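Local atomic coordinates of chitinase (Pyrococcus furiosus, PDB entry 2CWR), a protein that binds chitin through this domain of a hyperthermophilic chitinase, an enzyme that hydrolyses the beta-1,4 links of the polysaccharide. Residues 47-52 with 57-62. Sequence-based numbering, arbitrary orientation.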
# COMPACT_ATOMS: atom_id res chain seq x y z
N ALA A 47 12.44 -8.83 -1.12
CA ALA A 47 11.05 -8.86 -1.56
C ALA A 47 10.78 -7.85 -2.68
O ALA A 47 11.37 -6.78 -2.71
CB ALA A 47 10.12 -8.60 -0.38
N THR A 48 9.88 -8.22 -3.59
CA THR A 48 9.51 -7.35 -4.71
C THR A 48 8.02 -7.48 -4.99
O THR A 48 7.41 -8.50 -4.69
CB THR A 48 10.27 -7.73 -5.99
OG1 THR A 48 9.94 -9.07 -6.36
CG2 THR A 48 11.77 -7.61 -5.78
N VAL A 49 7.43 -6.44 -5.59
CA VAL A 49 6.01 -6.45 -5.91
C VAL A 49 5.75 -7.16 -7.25
O VAL A 49 6.29 -6.76 -8.28
CB VAL A 49 5.45 -5.01 -5.98
CG1 VAL A 49 3.97 -5.04 -6.37
CG2 VAL A 49 5.63 -4.33 -4.64
N GLY A 50 4.93 -8.20 -7.20
CA GLY A 50 4.62 -8.97 -8.39
C GLY A 50 3.51 -8.38 -9.26
O GLY A 50 3.57 -8.48 -10.48
N SER A 51 2.50 -7.80 -8.62
CA SER A 51 1.40 -7.18 -9.34
C SER A 51 0.64 -6.29 -8.38
O SER A 51 0.85 -6.34 -7.16
CB SER A 51 0.45 -8.25 -9.91
OG SER A 51 -0.16 -9.01 -8.88
N PHE A 52 -0.23 -5.45 -8.92
CA PHE A 52 -1.02 -4.54 -8.10
C PHE A 52 -2.25 -4.09 -8.89
O PHE A 52 -2.34 -4.31 -10.10
CB PHE A 52 -0.18 -3.32 -7.70
CG PHE A 52 0.39 -2.56 -8.86
CD1 PHE A 52 1.51 -3.03 -9.53
CD2 PHE A 52 -0.23 -1.40 -9.32
CE1 PHE A 52 2.01 -2.36 -10.65
CE2 PHE A 52 0.26 -0.72 -10.44
CZ PHE A 52 1.38 -1.21 -11.11
N LYS A 57 2.12 2.60 -9.30
CA LYS A 57 3.23 2.22 -8.44
C LYS A 57 4.56 2.86 -8.81
O LYS A 57 4.88 3.02 -9.98
CB LYS A 57 3.40 0.70 -8.49
CG LYS A 57 4.57 0.16 -7.67
CD LYS A 57 4.86 -1.32 -7.96
CE LYS A 57 5.46 -1.51 -9.36
NZ LYS A 57 5.94 -2.90 -9.63
N GLN A 58 5.31 3.24 -7.78
CA GLN A 58 6.65 3.80 -7.96
C GLN A 58 7.50 2.95 -7.03
O GLN A 58 7.20 2.83 -5.85
CB GLN A 58 6.72 5.26 -7.54
CG GLN A 58 8.12 5.84 -7.72
CD GLN A 58 8.18 7.33 -7.49
OE1 GLN A 58 7.40 8.09 -8.06
NE2 GLN A 58 9.13 7.76 -6.67
N GLU A 59 8.55 2.35 -7.57
CA GLU A 59 9.40 1.48 -6.78
C GLU A 59 10.87 1.88 -6.84
O GLU A 59 11.38 2.32 -7.88
CB GLU A 59 9.22 0.04 -7.29
CG GLU A 59 9.45 -1.05 -6.27
CD GLU A 59 8.89 -2.40 -6.72
OE1 GLU A 59 9.04 -3.39 -5.96
OE2 GLU A 59 8.31 -2.48 -7.83
N GLY A 60 11.54 1.75 -5.70
CA GLY A 60 12.95 2.08 -5.60
C GLY A 60 13.64 1.07 -4.70
O GLY A 60 13.12 -0.03 -4.50
N ASN A 61 14.80 1.43 -4.16
CA ASN A 61 15.54 0.52 -3.29
C ASN A 61 14.77 0.14 -2.03
O ASN A 61 14.72 0.89 -1.06
CB ASN A 61 16.88 1.16 -2.88
CG ASN A 61 17.81 1.38 -4.06
OD1 ASN A 61 18.94 1.85 -3.89
ND2 ASN A 61 17.34 1.06 -5.26
N GLY A 62 14.15 -1.04 -2.06
CA GLY A 62 13.40 -1.53 -0.92
C GLY A 62 12.16 -0.74 -0.52
O GLY A 62 11.56 -1.01 0.52
O HOH W 1 4.40 -5.18 -9.98
O HOH W 2 8.79 -5.51 -8.61
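K57 sets its CB over one face of the F52 ring, and its chain passes the rim at CE1 on the way to V49. K57 CB lies 3.9 Å from the centroid of the F52 ring, in a CH-pi contact. CG anti to the backbone N (chi1 178°) sends the chain across toward strand 48-52. K57 CD then meets CG1 of V49 at 4.1 Å and also lies near CD1 and CE1 of F52. A bend at chi3 (70°) brings K57 CE to 3.8 Å from F52 CE1. K57 NZ forms a salt bridge with OE2 of E59, 3.0 Å away. Water 1 accepts from NZ and donates to V49 O. Water 2 lies within hydrogen-bonding distance of V49 O and E59 OE2.

The two strands are edge strands of the two antiparallel sheets of a beta-sandwich. Strand 48-53 borders one sheet and strand 55-60 the other. No backbone-to-backbone hydrogen bond joins the two segments; side chains and water bridge them. V64 of the neighbouring strand 63-68 touches V49, K57 and E59.

With K57 cut back to an alanine, the E59 carboxylate is likely to lose its charged mate, and F52 CE1 its contact with CE. The other carboxylate oxygen, E59 OE1, takes a weak but fairly straight hydrogen bond from V49 N at 3.5 Å. E59 OE1 also lies 3.8 Å from V49 CG2.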